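Local atomic coordinates of Lin1840 protein (Listeria innocua serovar 6a, PDB entry 4ZOE), a protein that probably hydrolyses terminal, non-reducing beta-D-glucosyl residues with release of beta-D-glucose, as a glycoside hydrolase family 3 enzyme involved in beta-1,2-glucan metabolism. Residues Tyr645-Thr650 with Arg702-Thr707; Leu614-Asn619 with Val714-Val719; Val641-Leu646 with Lys658-Phe663. The protein carries 1 engineered substitution. All blocks are in the same frame, centred on the assembly; numbering follows the deposited sequence.

Contact 1 (Tyr645-Thr650 with Arg702-Thr707). With MG (magnesium ion), chain C.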
loop_
_atom_site.group_PDB
_atom_site.type_symbol
_atom_site.label_atom_id
_atom_site.label_comp_id
_atom_site.label_asym_id
_atom_site.label_seq_id
_atom_site.Cartn_x
_atom_site.Cartn_y
_atom_site.Cartn_z
ATOM N N TYR A 645 -7.527 -9.671 -23.470
ATOM C CA TYR A 645 -6.727 -9.979 -22.312
ATOM C C TYR A 645 -6.187 -11.396 -22.349
ATOM O O TYR A 645 -6.773 -12.290 -22.970
ATOM C CB TYR A 645 -7.578 -9.787 -21.046
ATOM C CG TYR A 645 -8.194 -8.434 -20.847
ATOM C CD1 TYR A 645 -9.354 -8.074 -21.482
ATOM C CD2 TYR A 645 -7.634 -7.545 -19.949
ATOM C CE1 TYR A 645 -9.945 -6.850 -21.282
ATOM C CE2 TYR A 645 -8.157 -6.279 -19.758
ATOM C CZ TYR A 645 -9.320 -5.927 -20.433
ATOM O OH TYR A 645 -9.908 -4.748 -20.215
ATOM N N LEU A 646 -5.057 -11.597 -21.701
ATOM C CA LEU A 646 -4.464 -12.892 -21.536
ATOM C C LEU A 646 -4.273 -13.196 -20.025
ATOM O O LEU A 646 -3.998 -12.287 -19.228
ATOM C CB LEU A 646 -3.087 -12.905 -22.141
ATOM C CG LEU A 646 -2.823 -13.468 -23.527
ATOM C CD1 LEU A 646 -1.323 -13.836 -23.638
ATOM C CD2 LEU A 646 -3.726 -14.621 -23.928
ATOM N N GLN A 647 -4.442 -14.448 -19.643
ATOM C CA GLN A 647 -4.138 -14.964 -18.356
ATOM C C GLN A 647 -3.223 -16.177 -18.476
ATOM O O GLN A 647 -3.445 -17.041 -19.336
ATOM C CB GLN A 647 -5.415 -15.449 -17.665
ATOM C CG GLN A 647 -5.146 -16.004 -16.275
ATOM C CD GLN A 647 -6.391 -16.600 -15.593
ATOM O OE1 GLN A 647 -7.447 -16.810 -16.204
ATOM N NE2 GLN A 647 -6.249 -16.867 -14.306
ATOM N N ASP A 648 -2.192 -16.225 -17.615
ATOM C CA ASP A 648 -1.331 -17.331 -17.485
ATOM C C ASP A 648 -1.837 -18.133 -16.293
ATOM O O ASP A 648 -1.635 -17.736 -15.177
ATOM C CB ASP A 648 0.096 -16.850 -17.309
ATOM C CG ASP A 648 1.134 -17.957 -17.406
ATOM O OD1 ASP A 648 0.842 -19.155 -17.422
ATOM O OD2 ASP A 648 2.310 -17.614 -17.397
ATOM N N VAL A 649 -2.468 -19.264 -16.528
ATOM C CA VAL A 649 -3.183 -19.977 -15.449
ATOM C C VAL A 649 -2.321 -20.500 -14.321
ATOM O O VAL A 649 -2.700 -20.351 -13.167
ATOM C CB VAL A 649 -4.110 -21.056 -16.018
ATOM C CG1 VAL A 649 -4.750 -21.798 -14.913
ATOM C CG2 VAL A 649 -5.124 -20.380 -16.936
ATOM N N THR A 650 -1.180 -21.116 -14.662
ATOM C CA THR A 650 -0.208 -21.695 -13.727
ATOM C C THR A 650 1.170 -21.268 -14.140
ATOM O O THR A 650 1.515 -21.329 -15.307
ATOM C CB THR A 650 -0.331 -23.202 -13.734
ATOM O OG1 THR A 650 -1.725 -23.548 -13.608
ATOM C CG2 THR A 650 0.527 -23.870 -12.651
ATOM N N ARG A 702 -5.556 -18.436 -20.801
ATOM C CA ARG A 702 -6.879 -18.040 -21.231
ATOM C C ARG A 702 -6.809 -16.785 -21.956
ATOM O O ARG A 702 -6.065 -15.962 -21.603
ATOM C CB ARG A 702 -7.831 -17.903 -20.079
ATOM C CG ARG A 702 -8.038 -19.228 -19.385
ATOM C CD ARG A 702 -8.995 -18.993 -18.244
ATOM N NE ARG A 702 -9.099 -20.256 -17.523
ATOM C CZ ARG A 702 -8.756 -20.489 -16.241
ATOM N NH1 ARG A 702 -8.297 -19.532 -15.464
ATOM N NH2 ARG A 702 -8.869 -21.710 -15.739
ATOM N N VAL A 703 -7.614 -16.662 -22.992
ATOM C CA VAL A 703 -7.712 -15.495 -23.805
ATOM C C VAL A 703 -9.115 -14.962 -23.628
ATOM O O VAL A 703 -10.067 -15.730 -23.670
ATOM C CB VAL A 703 -7.501 -15.830 -25.338
ATOM C CG1 VAL A 703 -7.457 -14.544 -26.215
ATOM C CG2 VAL A 703 -6.189 -16.515 -25.557
ATOM N N PHE A 704 -9.258 -13.629 -23.436
ATOM C CA PHE A 704 -10.524 -12.976 -23.122
ATOM C C PHE A 704 -10.742 -11.919 -24.147
ATOM O O PHE A 704 -9.881 -11.056 -24.355
ATOM C CB PHE A 704 -10.547 -12.311 -21.689
ATOM C CG PHE A 704 -10.189 -13.236 -20.559
ATOM C CD1 PHE A 704 -8.902 -13.437 -20.209
ATOM C CD2 PHE A 704 -11.175 -13.872 -19.833
ATOM C CE1 PHE A 704 -8.565 -14.234 -19.171
ATOM C CE2 PHE A 704 -10.865 -14.665 -18.769
ATOM C CZ PHE A 704 -9.541 -14.903 -18.436
ATOM N N VAL A 705 -11.884 -11.976 -24.836
ATOM C CA VAL A 705 -12.196 -10.979 -25.780
ATOM C C VAL A 705 -13.524 -10.260 -25.460
ATOM O O VAL A 705 -14.557 -10.860 -25.294
ATOM C CB VAL A 705 -12.343 -11.631 -27.178
ATOM C CG1 VAL A 705 -12.605 -10.525 -28.201
ATOM C CG2 VAL A 705 -11.120 -12.400 -27.503
ATOM N N GLY A 706 -13.521 -8.941 -25.407
ATOM C CA GLY A 706 -14.740 -8.295 -24.944
ATOM C C GLY A 706 -14.654 -6.791 -25.039
ATOM O O GLY A 706 -13.803 -6.214 -25.743
ATOM N N THR A 707 -15.508 -6.126 -24.292
ATOM C CA THR A 707 -15.621 -4.689 -24.308
ATOM C C THR A 707 -15.354 -4.005 -22.941
ATOM O O THR A 707 -15.644 -2.806 -22.762
ATOM C CB THR A 707 -17.040 -4.309 -24.790
ATOM O OG1 THR A 707 -18.031 -5.003 -24.034
ATOM C CG2 THR A 707 -17.201 -4.706 -26.276
HETATM MG MG MG C . 1.806 -20.899 -17.369
HETATM O O HOH W 1 -7.554 -19.356 -12.569
HETATM O O HOH W 2 3.635 -19.878 -17.111
HETATM O O HOH W 3 -0.259 -21.867 -17.478
HETATM O O HOH W 4 2.766 -22.710 -17.126
HETATM O O HOH W 5 2.022 -20.927 -19.446
#
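Gln647 and Arg702 lie side by side on the sheet face that also carries Tyr645 and Phe704. Both chains are extended, and Gln647 has CG anti to its backbone N (chi1 -180°), which carries its amide out alongside the arginine. Arg702 NH1 donates to Gln647 OE1 at 2.9 Å, nearly in the guanidinium plane but well above the plane of the amide carbonyl. Arg702 NH1 also donates to water 1, 3.0 Å away, which accepts a weak bond from Gln647 NE2. Val649 CG2 covers one guanidinium face, 3.6 Å from Arg702 NH1, so bonds at the edge and a methyl over the face fix the group's rotation. Phe704 turns its ring edge to Gln647 CB, while its own CB meets Tyr645 CB at 3.9 Å. On the other face Leu646 CD2 packs on Val703 CG2. Backbone bonds pair Tyr645 with Phe704 and Gln647 with Arg702 in antiparallel register. Where the strand ends, Asp648 OD1 at 2.0 Å and the carbonyl O of Thr650 at 2.1 Å bind the magnesium ion, and four waters complete its six ligands. The pairing belongs to the fibronectin type III-like domain, with a magnesium site at the strand's end.

Contact 2 (Leu614-Asn619 with Val714-Val719)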
loop_
_atom_site.group_PDB
_atom_site.type_symbol
_atom_site.label_atom_id
_atom_site.label_comp_id
_atom_site.label_asym_id
_atom_site.label_seq_id
_atom_site.Cartn_x
_atom_site.Cartn_y
_atom_site.Cartn_z
ATOM N N LEU A 614 -10.249 -20.110 -32.677
ATOM C CA LEU A 614 -8.877 -19.952 -32.219
ATOM C C LEU A 614 -8.242 -21.343 -32.134
ATOM O O LEU A 614 -8.954 -22.310 -31.889
ATOM C CB LEU A 614 -8.863 -19.245 -30.826
ATOM C CG LEU A 614 -9.246 -17.759 -30.879
ATOM C CD1 LEU A 614 -9.599 -17.060 -29.583
ATOM C CD2 LEU A 614 -8.085 -16.983 -31.495
ATOM N N PRO A 615 -6.913 -21.462 -32.350
ATOM C CA PRO A 615 -6.205 -22.725 -32.059
ATOM C C PRO A 615 -6.320 -23.190 -30.616
ATOM O O PRO A 615 -6.358 -22.405 -29.690
ATOM C CB PRO A 615 -4.726 -22.401 -32.364
ATOM C CG PRO A 615 -4.654 -20.918 -32.595
ATOM C CD PRO A 615 -6.017 -20.445 -32.946
ATOM N N LYS A 616 -6.378 -24.475 -30.424
ATOM C CA LYS A 616 -6.318 -25.026 -29.093
ATOM C C LYS A 616 -4.867 -25.177 -28.612
ATOM O O LYS A 616 -4.640 -25.324 -27.409
ATOM C CB LYS A 616 -7.081 -26.343 -29.018
ATOM C CG LYS A 616 -6.946 -27.045 -27.687
ATOM C CD LYS A 616 -7.512 -26.269 -26.481
ATOM C CE LYS A 616 -6.617 -26.412 -25.261
ATOM N NZ LYS A 616 -7.396 -26.347 -23.984
ATOM N N GLU A 617 -3.890 -25.089 -29.522
ATOM C CA GLU A 617 -2.497 -25.185 -29.142
ATOM C C GLU A 617 -1.653 -24.236 -29.928
ATOM O O GLU A 617 -2.041 -23.826 -31.015
ATOM C CB GLU A 617 -1.978 -26.560 -29.365
ATOM C CG GLU A 617 -2.843 -27.568 -28.666
ATOM C CD GLU A 617 -2.102 -28.841 -28.393
ATOM O OE1 GLU A 617 -1.256 -28.816 -27.471
ATOM O OE2 GLU A 617 -2.322 -29.834 -29.106
ATOM N N LEU A 618 -0.475 -23.982 -29.399
ATOM C CA LEU A 618 0.397 -22.984 -29.890
ATOM C C LEU A 618 1.780 -23.453 -29.465
ATOM O O LEU A 618 1.950 -24.110 -28.376
ATOM C CB LEU A 618 0.042 -21.684 -29.180
ATOM C CG LEU A 618 0.321 -20.394 -29.873
ATOM C CD1 LEU A 618 -0.223 -20.427 -31.307
ATOM C CD2 LEU A 618 -0.402 -19.255 -29.116
ATOM N N ASN A 619 2.751 -23.250 -30.335
ATOM C CA ASN A 619 4.139 -23.523 -29.963
ATOM C C ASN A 619 4.697 -22.378 -29.108
ATOM O O ASN A 619 4.217 -21.283 -29.150
ATOM C CB ASN A 619 5.007 -23.726 -31.208
ATOM C CG ASN A 619 4.707 -25.052 -31.898
ATOM O OD1 ASN A 619 4.203 -25.056 -32.982
ATOM N ND2 ASN A 619 4.975 -26.158 -31.236
ATOM N N VAL A 714 -14.399 -16.091 -23.048
ATOM C CA VAL A 714 -13.121 -16.711 -22.696
ATOM C C VAL A 714 -12.801 -17.962 -23.515
ATOM O O VAL A 714 -13.699 -18.783 -23.816
ATOM C CB VAL A 714 -13.025 -16.971 -21.160
ATOM C CG1 VAL A 714 -14.134 -17.941 -20.670
ATOM C CG2 VAL A 714 -11.661 -17.472 -20.754
ATOM N N PHE A 715 -11.533 -18.082 -23.897
ATOM C CA PHE A 715 -11.037 -19.196 -24.730
ATOM C C PHE A 715 -9.775 -19.749 -24.121
ATOM O O PHE A 715 -9.102 -19.009 -23.416
ATOM C CB PHE A 715 -10.745 -18.598 -26.077
ATOM C CG PHE A 715 -11.930 -18.011 -26.711
ATOM C CD1 PHE A 715 -12.989 -18.844 -27.095
ATOM C CD2 PHE A 715 -12.038 -16.664 -26.896
ATOM C CE1 PHE A 715 -14.120 -18.284 -27.648
ATOM C CE2 PHE A 715 -13.133 -16.118 -27.484
ATOM C CZ PHE A 715 -14.182 -16.905 -27.846
ATOM N N GLU A 716 -9.457 -21.041 -24.331
ATOM C CA GLU A 716 -8.283 -21.693 -23.704
ATOM C C GLU A 716 -7.368 -22.071 -24.786
ATOM O O GLU A 716 -7.828 -22.543 -25.841
ATOM C CB GLU A 716 -8.638 -22.924 -22.843
ATOM C CG GLU A 716 -9.349 -22.355 -21.601
ATOM C CD GLU A 716 -9.662 -23.282 -20.479
ATOM O OE1 GLU A 716 -9.402 -24.473 -20.583
ATOM O OE2 GLU A 716 -10.230 -22.738 -19.489
ATOM N N VAL A 717 -6.073 -21.813 -24.546
ATOM C CA VAL A 717 -4.944 -22.177 -25.500
ATOM C C VAL A 717 -3.821 -22.846 -24.720
ATOM O O VAL A 717 -3.302 -22.246 -23.796
ATOM C CB VAL A 717 -4.314 -20.939 -26.191
ATOM C CG1 VAL A 717 -3.337 -21.405 -27.228
ATOM C CG2 VAL A 717 -5.329 -20.140 -26.919
ATOM N N GLU A 718 -3.466 -24.095 -25.033
ATOM C CA GLU A 718 -2.369 -24.785 -24.380
ATOM C C GLU A 718 -1.068 -24.484 -25.141
ATOM O O GLU A 718 -0.941 -24.799 -26.330
ATOM C CB GLU A 718 -2.624 -26.270 -24.270
ATOM C CG GLU A 718 -1.571 -27.030 -23.460
ATOM C CD GLU A 718 -1.654 -26.832 -21.944
ATOM O OE1 GLU A 718 -0.594 -26.974 -21.278
ATOM O OE2 GLU A 718 -2.744 -26.570 -21.435
ATOM N N VAL A 719 -0.108 -23.879 -24.454
ATOM C CA VAL A 719 1.188 -23.483 -25.059
ATOM C C VAL A 719 2.236 -24.533 -24.742
ATOM O O VAL A 719 2.435 -24.930 -23.560
ATOM C CB VAL A 719 1.580 -22.014 -24.693
ATOM C CG1 VAL A 719 2.863 -21.591 -25.374
ATOM C CG2 VAL A 719 0.509 -21.053 -25.152
HETATM O O HOH W 6 -8.569 -21.388 -28.214
HETATM O O HOH W 7 0.802 -27.340 -26.722
#
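Glu718 O is gripped from several directions: Leu618 N donates to it at 3.2 Å along a rather bent path, and Glu617 CA makes a C-H...O contact with it. Water 7 lies 2.6 Å from Glu617 OE1 and 3.1 Å from Glu718 O, close to both. A straighter bond, 2.9 Å from Glu718 N to Lys616 O, adds to the ladder, in which Glu617 and Leu618 pair in parallel with Glu718 and Val719. Ahead of it the chains diverge, and water 6 fills in by donating to both Pro615 O and Glu716 O, the latter at 2.7 Å.

On the buried face, Leu618 CB rests on Val717 CG1 at 3.9 Å and reaches Val719 CG2 slightly farther off; Phe685 and Leu624 close over this patch. Further up, Leu614 sends CD1 obliquely to the Phe715 ring, 3.7 Å from Phe715 CD2, the two side chains crossing at about a right angle.

The other side is polar. Lys616 starts out trans (chi1 174°) and then bends at each later torsion, which folds its aliphatic part back across the strand and brings CE near Glu718 CB. Its NZ ends beside Glu716, 4.4 Å from Glu716 OE1, too far for a salt bridge. Glu716 OE2 has a long, weak ion pair with Arg702, whereas Glu718 OE1 forms a salt bridge with Arg284 of the second subunit. Within 614-619 and 714-719 of this fibronectin type III-like sheet, two direct backbone bonds are thus supplemented by water 6 where the chains diverge, above an apolar seam, and the pairing continues to Gly720; the lysine's charge would probably temper the acidic surface without a close ion pair, while Glu718 ties the sheet to the dimer partner.

Contact 3 (Val641-Leu646 with Lys658-Phe663)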
loop_
_atom_site.group_PDB
_atom_site.type_symbol
_atom_site.label_atom_id
_atom_site.label_comp_id
_atom_site.label_asym_id
_atom_site.label_seq_id
_atom_site.Cartn_x
_atom_site.Cartn_y
_atom_site.Cartn_z
ATOM N N VAL A 641 -14.719 -0.148 -27.934
ATOM C CA VAL A 641 -13.295 -0.533 -27.697
ATOM C C VAL A 641 -13.229 -2.029 -27.480
ATOM O O VAL A 641 -13.638 -2.535 -26.434
ATOM C CB VAL A 641 -12.669 0.234 -26.518
ATOM C CG1 VAL A 641 -11.221 -0.104 -26.294
ATOM C CG2 VAL A 641 -12.826 1.723 -26.759
ATOM N N ILE A 642 -12.707 -2.747 -28.501
ATOM C CA ILE A 642 -12.531 -4.155 -28.379
ATOM C C ILE A 642 -11.260 -4.336 -27.561
ATOM O O ILE A 642 -10.266 -3.733 -27.854
ATOM C CB ILE A 642 -12.406 -4.841 -29.773
ATOM C CG1 ILE A 642 -13.677 -4.555 -30.593
ATOM C CG2 ILE A 642 -12.142 -6.274 -29.639
ATOM C CD1 ILE A 642 -13.577 -5.069 -32.053
ATOM N N GLN A 643 -11.343 -5.144 -26.512
ATOM C CA GLN A 643 -10.179 -5.484 -25.636
ATOM C C GLN A 643 -9.869 -6.930 -25.625
ATOM O O GLN A 643 -10.777 -7.802 -25.549
ATOM C CB GLN A 643 -10.486 -5.009 -24.198
ATOM C CG GLN A 643 -10.818 -3.511 -24.166
ATOM C CD GLN A 643 -11.752 -3.102 -23.039
ATOM O OE1 GLN A 643 -11.535 -3.475 -21.873
ATOM N NE2 GLN A 643 -12.759 -2.307 -23.362
ATOM N N VAL A 644 -8.570 -7.229 -25.663
ATOM C CA VAL A 644 -8.153 -8.612 -25.555
ATOM C C VAL A 644 -7.201 -8.730 -24.373
ATOM O O VAL A 644 -6.180 -8.079 -24.332
ATOM C CB VAL A 644 -7.470 -9.130 -26.851
ATOM C CG1 VAL A 644 -7.238 -10.576 -26.752
ATOM C CG2 VAL A 644 -8.319 -8.831 -28.102
ATOM N N TYR A 645 -7.527 -9.671 -23.470
ATOM C CA TYR A 645 -6.727 -9.979 -22.312
ATOM C C TYR A 645 -6.187 -11.396 -22.349
ATOM O O TYR A 645 -6.773 -12.290 -22.970
ATOM C CB TYR A 645 -7.578 -9.787 -21.046
ATOM C CG TYR A 645 -8.194 -8.434 -20.847
ATOM C CD1 TYR A 645 -9.354 -8.074 -21.482
ATOM C CD2 TYR A 645 -7.634 -7.545 -19.949
ATOM C CE1 TYR A 645 -9.945 -6.850 -21.282
ATOM C CE2 TYR A 645 -8.157 -6.279 -19.758
ATOM C CZ TYR A 645 -9.320 -5.927 -20.433
ATOM O OH TYR A 645 -9.908 -4.748 -20.215
ATOM N N LEU A 646 -5.057 -11.597 -21.701
ATOM C CA LEU A 646 -4.464 -12.892 -21.536
ATOM C C LEU A 646 -4.273 -13.196 -20.025
ATOM O O LEU A 646 -3.998 -12.287 -19.228
ATOM C CB LEU A 646 -3.087 -12.905 -22.141
ATOM C CG LEU A 646 -2.823 -13.468 -23.527
ATOM C CD1 LEU A 646 -1.323 -13.836 -23.638
ATOM C CD2 LEU A 646 -3.726 -14.621 -23.928
ATOM N N LYS A 658 -6.028 -11.420 -15.263
ATOM C CA LYS A 658 -6.022 -10.910 -16.622
ATOM C C LYS A 658 -4.966 -9.824 -16.750
ATOM O O LYS A 658 -4.672 -9.051 -15.813
ATOM C CB LYS A 658 -7.330 -10.111 -16.990
ATOM C CG LYS A 658 -8.559 -10.846 -16.971
ATOM C CD LYS A 658 -9.714 -9.995 -17.405
ATOM C CE LYS A 658 -10.907 -10.815 -17.662
ATOM N NZ LYS A 658 -11.441 -11.532 -16.499
ATOM N N GLU A 659 -4.475 -9.696 -17.980
ATOM C CA GLU A 659 -3.725 -8.509 -18.400
ATOM C C GLU A 659 -4.100 -8.121 -19.804
ATOM O O GLU A 659 -4.219 -9.005 -20.694
ATOM C CB GLU A 659 -2.248 -8.869 -18.393
ATOM C CG GLU A 659 -1.573 -9.252 -17.081
ATOM C CD GLU A 659 -0.080 -9.572 -17.287
ATOM O OE1 GLU A 659 0.310 -10.379 -18.178
ATOM O OE2 GLU A 659 0.753 -9.037 -16.570
ATOM N N LEU A 660 -4.298 -6.821 -20.047
ATOM C CA LEU A 660 -4.607 -6.344 -21.352
ATOM C C LEU A 660 -3.389 -6.526 -22.262
ATOM O O LEU A 660 -2.287 -6.056 -21.896
ATOM C CB LEU A 660 -4.952 -4.841 -21.334
ATOM C CG LEU A 660 -5.528 -4.268 -22.600
ATOM C CD1 LEU A 660 -6.898 -4.776 -22.921
ATOM C CD2 LEU A 660 -5.536 -2.743 -22.571
ATOM N N LYS A 661 -3.629 -7.098 -23.463
ATOM C CA LYS A 661 -2.553 -7.262 -24.472
ATOM C C LYS A 661 -2.851 -6.750 -25.851
ATOM O O LYS A 661 -1.913 -6.718 -26.657
ATOM C CB LYS A 661 -2.115 -8.725 -24.563
ATOM C CG LYS A 661 -1.751 -9.411 -23.257
ATOM C CD LYS A 661 -0.430 -8.918 -22.724
ATOM C CE LYS A 661 -0.085 -9.587 -21.426
ATOM N NZ LYS A 661 1.235 -9.124 -20.937
ATOM N N ALA A 662 -4.077 -6.247 -26.091
ATOM C CA ALA A 662 -4.470 -5.664 -27.342
ATOM C C ALA A 662 -5.740 -4.898 -27.165
ATOM O O ALA A 662 -6.621 -5.234 -26.339
ATOM C CB ALA A 662 -4.603 -6.757 -28.427
ATOM N N PHE A 663 -5.830 -3.788 -27.879
ATOM C CA PHE A 663 -7.087 -3.012 -27.957
ATOM C C PHE A 663 -7.201 -2.305 -29.300
ATOM O O PHE A 663 -6.192 -1.903 -29.887
ATOM C CB PHE A 663 -7.234 -2.041 -26.726
ATOM C CG PHE A 663 -6.168 -1.026 -26.659
ATOM C CD1 PHE A 663 -4.926 -1.314 -26.096
ATOM C CD2 PHE A 663 -6.379 0.197 -27.234
ATOM C CE1 PHE A 663 -3.939 -0.423 -26.162
ATOM C CE2 PHE A 663 -5.371 1.108 -27.252
ATOM C CZ PHE A 663 -4.155 0.804 -26.701
HETATM O O HOH W 8 -1.234 -12.419 -18.615
#
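Lys658 places CD over one face of the Tyr645 ring, while its CB lies beyond the rim, 3.9 Å from Tyr645 CD2; its charged end continues to a cation-pi contact with Phe704. Glu659 follows, exchanging backbone bonds with Leu646 in both directions. Its carboxylate turns back to water 8, which donates to Glu659 OE1 at 2.6 Å and also to Leu646 O, and Glu659 OE1 also forms a salt bridge with Arg655. Leu660 covers the opposite face of the tyrosine: its first torsion (chi1 -170°) turns CG away from the backbone N, and CD1 comes over the ring in a CH-pi contact, 3.8 Å from the Tyr645 centroid and 18° off its normal. Held between lysine and leucine, the ring has its hydroxyl fixed too, since Tyr645 OH donates to Gln643 OE1 at 2.6 Å in the plane of that carbonyl.

At Lys661 the register slips by one residue. Lys661 N donates to Val644 O at 2.9 Å, and Ala662 N adds a weak bond to the same oxygen, so two successive residues face Val644 in a classic beta bulge of the hairpin formed by strands 638-648 and 659-668, within the fibronectin type III-like domain. The Lys661 side chain runs past Leu646, its CG 3.9 Å from Leu646 CB, and bends at chi2 to bring NZ into a weak salt bridge with Glu659 OE1. Ala662 regains the regular pairing by accepting from Val644 N, and its CB meets Val644 CB at 4.0 Å on the face covered by Phe678. Phe663 sets its CA against Ile642 O, while its ring leads away from the hairpin to Leu160 of helix 158-173 and to a cation-pi contact with Arg112.

All three contacts belong to one mixed sheet near the C terminus. From the N-terminal side, strand 617-620 comes first, and contact 2 joins it to strand 712-720 near the end of the chain, enclosing the widest loop. Within that loop, strand 638-648 pairs twice: contact 3 closes the short hairpin to strand 659-668, and contact 1 reaches on to strand 699-706, so both start from the same strand and share Tyr645 and Leu646 while using its two edges. Strands 699-706 and 712-720 follow each other in the chain and link contacts 1 and 2 through Val703 O and Phe715 N. Contacts 2 and 3, which do not touch, lie at the two outer edges of the sheet.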